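Local coordinates for uncharacterized protein (Silicibacter pomeroyi DSS-3, PDB 2QTP) that is of unestablished function but, as a DUF1185-family protein with a variant of the Bacillus chorismate mutase fold, may have a role in amino-acid metabolism, at residues A[4-9]-A[154-159]; A[31-36]-A[162-167]. All blocks are in the same frame, centred on the assembly; numbering follows the deposited sequence.

How the contacts relate
Starting at the N terminus, the chain lays down strand 5-15, which carries 4-9, and then strand 21-37, which carries 31-36, as antiparallel neighbours. Contact 1 closes a loop of 144 residues when 154-159, between strands 148-152 and 162-171, returns to 4-9. Contact 2 closes one of 125 residues when 162-167 pairs with 31-36. The segments alternate along the chain, so the two loops cross rather than nest. Their centres lie about 7 Å apart and they touch directly: R6 NE forms a salt bridge with E162 OE2, and L154 CD1 packs on V35 CG2. Contact 1 thus ties a surface loop to the sheet whose buried strands contact 2 joins.

Contact 1: residues A[4-9]-A[154-159]; sequences KIRKIA and LNDAPR
The guanidinium of R6 lies flat on that of R159, which covers one of its faces, while D156 meets its edge. The planes of the two cations are only 9° apart and their centres 3.6 Å apart, with R6 NE over the centre of the R159 group in one of the two conformers of R159. This is an arginine-arginine stack joined to a salt-bridge network of R6, K7 and D156, and it fastens the loop after strand 148-152 to strand 5-15.

The edge bond is almost straight: R6 NH1 meets D156 OD2 at 2.9 Å, with an N-H...O angle of 176° and the acceptor in the guanidinium plane. The carboxylate is turned 79° from that plane, and NH1 comes to OD2 from above the carboxylate plane. K7, extended beyond CG, comes in tip to tip, and its NZ reaches D156 OD1 at 2.7 Å; each carboxylate oxygen therefore has its own cation. R6 NH2 adds a weak bond to D156 O, and R6 NE is taken by E162 OE2. The carboxylates of D156, shared with K7, and of E162 would probably offset part of the repulsion between R6 and R159, whose NH2 is 3.5 Å from R6 NH1.

A type I turn from L154 to A157, with A157 N bonded to L154 O at 3.3 Å, presents D156 to the strand. Beyond the charges the contact turns apolar, where L154 CD2 packs on A9 CB at 3.8 Å.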
loop_
_atom_site.group_PDB
_atom_site.type_symbol
_atom_site.label_atom_id
_atom_site.label_comp_id
_atom_site.label_asym_id
_atom_site.label_seq_id
_atom_site.Cartn_x
_atom_site.Cartn_y
_atom_site.Cartn_z
ATOM N N LYS A 4 -4.895 -15.293 2.101
ATOM C CA LYS A 4 -5.945 -14.873 3.100
ATOM C C LYS A 4 -6.348 -13.412 2.929
ATOM O O LYS A 4 -6.173 -12.654 3.875
ATOM C CB LYS A 4 -5.409 -15.050 4.536
ATOM N N ILE A 5 -6.843 -13.011 1.754
ATOM C CA ILE A 5 -7.277 -11.601 1.501
ATOM C C ILE A 5 -8.755 -11.401 1.834
ATOM O O ILE A 5 -9.624 -11.939 1.169
ATOM C CB ILE A 5 -7.054 -11.133 0.018
ATOM C CG1 ILE A 5 -5.576 -11.172 -0.374
ATOM C CG2 ILE A 5 -7.574 -9.714 -0.198
ATOM C CD1 ILE A 5 -5.344 -11.077 -1.899
ATOM N N ARG A 6 -9.037 -10.626 2.869
ATOM C CA ARG A 6 -10.431 -10.303 3.211
ATOM C C ARG A 6 -11.084 -9.245 2.290
ATOM O O ARG A 6 -12.254 -9.365 1.878
ATOM C CB ARG A 6 -10.508 -9.834 4.662
ATOM C CG ARG A 6 -11.913 -9.459 5.095
ATOM C CD ARG A 6 -12.029 -9.333 6.612
ATOM N NE ARG A 6 -11.343 -8.163 7.172
ATOM C CZ ARG A 6 -11.891 -6.962 7.299
ATOM N NH1 ARG A 6 -13.132 -6.736 6.892
ATOM N NH2 ARG A 6 -11.199 -5.972 7.847
ATOM N N LYS A 7 -10.312 -8.200 1.986
ATOM C CA LYS A 7 -10.776 -7.033 1.229
ATOM C C LYS A 7 -9.651 -6.520 0.350
ATOM O O LYS A 7 -8.487 -6.516 0.780
ATOM C CB LYS A 7 -11.062 -5.842 2.179
ATOM C CG LYS A 7 -12.407 -5.627 2.698
ATOM C CD LYS A 7 -12.501 -4.216 3.284
ATOM C CE LYS A 7 -13.911 -3.896 3.751
ATOM N NZ LYS A 7 -14.009 -2.456 4.137
ATOM N N ILE A 8 -10.006 -6.030 -0.830
ATOM C CA ILE A 8 -9.084 -5.299 -1.692
ATOM C C ILE A 8 -9.773 -3.970 -1.997
ATOM O O ILE A 8 -10.965 -3.926 -2.210
ATOM C CB ILE A 8 -8.775 -6.009 -3.035
ATOM C CG1 ILE A 8 -7.934 -7.256 -2.822
ATOM C CG2 ILE A 8 -7.987 -5.072 -3.983
ATOM C CD1 ILE A 8 -7.709 -7.998 -4.099
ATOM N N ALA A 9 -9.020 -2.883 -2.003
ATOM C CA ALA A 9 -9.603 -1.575 -2.280
ATOM C C ALA A 9 -8.661 -0.811 -3.197
ATOM O O ALA A 9 -7.427 -0.926 -3.056
ATOM C CB ALA A 9 -9.829 -0.826 -0.984
ATOM N N LEU A 154 -9.265 2.267 5.611
ATOM C CA LEU A 154 -10.471 1.463 5.463
ATOM C C LEU A 154 -11.113 1.472 6.854
ATOM O O LEU A 154 -10.411 1.231 7.860
ATOM C CB LEU A 154 -10.118 0.049 5.022
ATOM C CG LEU A 154 -9.620 -0.131 3.593
ATOM C CD1 LEU A 154 -9.063 -1.566 3.398
ATOM C CD2 LEU A 154 -10.720 0.198 2.589
ATOM N N ASN A 155 -12.426 1.720 6.902
ATOM C CA ASN A 155 -13.150 1.863 8.149
ATOM C C ASN A 155 -12.974 0.674 9.082
ATOM O O ASN A 155 -12.944 0.844 10.291
ATOM C CB ASN A 155 -14.661 2.158 7.912
ATOM C CG ASN A 155 -15.445 0.919 7.469
ATOM O OD1 ASN A 155 -15.096 0.273 6.470
ATOM N ND2 ASN A 155 -16.485 0.555 8.240
ATOM N N ASP A 156 -12.787 -0.522 8.530
ATOM C CA ASP A 156 -12.798 -1.720 9.353
ATOM C C ASP A 156 -11.483 -2.494 9.334
ATOM O O ASP A 156 -11.453 -3.657 9.676
ATOM C CB ASP A 156 -13.928 -2.614 8.854
ATOM C CG ASP A 156 -13.686 -3.127 7.417
ATOM O OD1 ASP A 156 -12.882 -2.556 6.633
ATOM O OD2 ASP A 156 -14.338 -4.105 7.060
ATOM N N ALA A 157 -10.391 -1.847 8.954
ATOM C CA ALA A 157 -9.155 -2.549 8.812
ATOM C C ALA A 157 -8.006 -1.612 9.143
ATOM O O ALA A 157 -8.155 -0.385 9.042
ATOM C CB ALA A 157 -9.026 -3.115 7.379
ATOM N N PRO A 158 -6.870 -2.168 9.602
ATOM C CA PRO A 158 -6.641 -3.587 9.943
ATOM C C PRO A 158 -7.128 -3.945 11.360
ATOM O O PRO A 158 -6.851 -3.233 12.320
ATOM C CB PRO A 158 -5.124 -3.700 9.908
ATOM C CG PRO A 158 -4.650 -2.336 10.364
ATOM C CD PRO A 158 -5.644 -1.363 9.785
ATOM N N ARG A 159 -7.860 -5.043 11.476
ATOM C CA ARG A 159 -8.231 -5.559 12.776
ATOM C C ARG A 159 -6.952 -6.028 13.475
ATOM O O ARG A 159 -5.878 -6.092 12.871
ATOM C CB ARG A 159 -9.190 -6.726 12.632
ATOM C CG ARG A 159 -10.550 -6.385 12.021
ATOM C CD ARG A 159 -11.211 -7.715 11.687
ATOM N NE ARG A 159 -12.477 -7.626 10.966
ATOM C CZ ARG A 159 -13.009 -8.647 10.298
ATOM N NH1 ARG A 159 -12.376 -9.815 10.233
ATOM N NH2 ARG A 159 -14.164 -8.502 9.679
#

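Contact 2: residues A[31-36]-A[162-167]; sequences VAVAVI and EIMVAV
A34 O takes one hydrogen bond, from V165 N at 2.9 Å (N-H...O angle 170°), and a CA-H...O contact from M164, whose CA is 3.4 Å away; V165 O has the same pair, a bond from A34 N and a CA-H...O contact from V33 CA at 3.2 Å. Four more N-H...O bonds, two each at the pairs A32-V167 and I36-I163, make six in all, with V33-A166 and V35-M164 as the intervening non-hydrogen-bonded pairs. The segment axes approach to 4.7 Å at 161°, an antiparallel pairing inside the mixed sheet of this chorismate-mutase-like fold. A32, A34 and V167 face helix 49-70. On the other face, V33 CG1, anti to its backbone N, presses on CG of selenomethionine M164 at 3.4 Å, tighter than usual for carbons. A166 CB fills in between V33 CG2 and V31 CG2, 3.9 Å from the latter. At the end of the pairing the extended E162 brings OE1 to 3.2 Å from V35 CG1, its OE1 accepting a hydrogen bond from R159 N while the carboxylate also pairs with R6. An alanine here would remove that carboxylate and would probably leave R6 and the R159 backbone less firmly positioned. I36 CG1 lies alongside I163 CB at 4.1 Å.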
loop_
_atom_site.group_PDB
_atom_site.type_symbol
_atom_site.label_atom_id
_atom_site.label_comp_id
_atom_site.label_asym_id
_atom_site.label_seq_id
_atom_site.Cartn_x
_atom_site.Cartn_y
_atom_site.Cartn_z
ATOM N N VAL A 31 -3.769 4.060 -5.629
ATOM C CA VAL A 31 -3.242 3.201 -4.575
ATOM C C VAL A 31 -4.170 1.982 -4.444
ATOM O O VAL A 31 -5.382 2.122 -4.498
ATOM C CB VAL A 31 -3.037 3.957 -3.201
ATOM C CG1 VAL A 31 -4.210 4.745 -2.799
ATOM C CG2 VAL A 31 -2.650 2.968 -2.072
ATOM N N ALA A 32 -3.584 0.793 -4.380
ATOM C CA ALA A 32 -4.316 -0.464 -4.200
ATOM C C ALA A 32 -3.909 -1.016 -2.819
ATOM O O ALA A 32 -2.723 -1.014 -2.467
ATOM C CB ALA A 32 -3.997 -1.473 -5.346
ATOM N N VAL A 33 -4.907 -1.457 -2.055
ATOM C CA VAL A 33 -4.750 -1.911 -0.678
ATOM C C VAL A 33 -5.373 -3.308 -0.502
ATOM O O VAL A 33 -6.457 -3.589 -1.055
ATOM C CB VAL A 33 -5.462 -0.927 0.302
ATOM C CG1 VAL A 33 -5.312 -1.386 1.704
ATOM C CG2 VAL A 33 -4.892 0.451 0.132
ATOM N N ALA A 34 -4.669 -4.178 0.230
ATOM C CA ALA A 34 -5.171 -5.529 0.589
ATOM C C ALA A 34 -5.150 -5.666 2.087
ATOM O O ALA A 34 -4.230 -5.185 2.753
ATOM C CB ALA A 34 -4.354 -6.648 -0.049
ATOM N N VAL A 35 -6.212 -6.264 2.612
ATOM C CA VAL A 35 -6.317 -6.592 4.026
ATOM C C VAL A 35 -6.178 -8.102 4.141
ATOM O O VAL A 35 -6.985 -8.853 3.600
ATOM C CB VAL A 35 -7.636 -6.095 4.651
ATOM C CG1 VAL A 35 -7.704 -6.436 6.158
ATOM C CG2 VAL A 35 -7.812 -4.573 4.386
ATOM N N ILE A 36 -5.131 -8.549 4.835
ATOM C CA ILE A 36 -4.900 -9.976 5.008
ATOM C C ILE A 36 -4.802 -10.347 6.473
ATOM O O ILE A 36 -4.526 -9.508 7.288
ATOM C CB ILE A 36 -3.587 -10.430 4.312
ATOM C CG1 ILE A 36 -2.387 -9.669 4.891
ATOM C CG2 ILE A 36 -3.680 -10.223 2.805
ATOM C CD1 ILE A 36 -1.062 -10.351 4.705
ATOM N N GLU A 162 -4.708 -8.604 11.703
ATOM C CA GLU A 162 -4.521 -8.371 10.281
ATOM C C GLU A 162 -3.335 -7.477 9.956
ATOM O O GLU A 162 -2.749 -6.853 10.844
ATOM C CB GLU A 162 -5.784 -7.726 9.704
ATOM C CG GLU A 162 -7.054 -8.572 9.860
ATOM C CD GLU A 162 -8.290 -7.947 9.216
ATOM O OE1 GLU A 162 -8.486 -6.698 9.290
ATOM O OE2 GLU A 162 -9.059 -8.714 8.614
ATOM N N ILE A 163 -3.033 -7.415 8.655
ATOM C CA ILE A 163 -2.098 -6.435 8.050
ATOM C C ILE A 163 -2.791 -5.767 6.835
ATOM O O ILE A 163 -3.456 -6.457 6.045
ATOM C CB ILE A 163 -0.756 -7.050 7.589
ATOM C CG1 ILE A 163 -0.091 -7.834 8.707
ATOM C CG2 ILE A 163 0.250 -5.978 7.130
ATOM C CD1 ILE A 163 1.253 -8.435 8.320
HETATM N N MSE A 164 -2.692 -4.429 6.748
HETATM C CA MSE A 164 -3.213 -3.654 5.622
HETATM C C MSE A 164 -1.977 -3.222 4.821
HETATM O O MSE A 164 -1.106 -2.519 5.324
HETATM C CB MSE A 164 -4.037 -2.448 6.109
HETATM C CG MSE A 164 -4.775 -1.746 5.039
HETATM SE SE MSE A 164 -5.888 -0.309 5.552
HETATM C CE MSE A 164 -4.516 1.038 6.072
ATOM N N VAL A 165 -1.868 -3.716 3.599
ATOM C CA VAL A 165 -0.706 -3.462 2.744
ATOM C C VAL A 165 -1.153 -2.599 1.547
ATOM O O VAL A 165 -2.171 -2.867 0.978
ATOM C CB VAL A 165 -0.173 -4.818 2.224
ATOM C CG1 VAL A 165 1.123 -4.620 1.426
ATOM C CG2 VAL A 165 -0.006 -5.806 3.415
ATOM N N ALA A 166 -0.361 -1.610 1.162
ATOM C CA ALA A 166 -0.667 -0.700 0.081
ATOM C C ALA A 166 0.501 -0.509 -0.891
ATOM O O ALA A 166 1.671 -0.465 -0.494
ATOM C CB ALA A 166 -1.098 0.688 0.659
ATOM N N VAL A 167 0.157 -0.402 -2.179
ATOM C CA VAL A 167 1.085 -0.011 -3.249
ATOM C C VAL A 167 0.459 1.177 -4.000
ATOM O O VAL A 167 -0.740 1.158 -4.337
ATOM C CB VAL A 167 1.351 -1.182 -4.212
ATOM C CG1 VAL A 167 2.100 -0.707 -5.454
ATOM C CG2 VAL A 167 2.097 -2.360 -3.459
#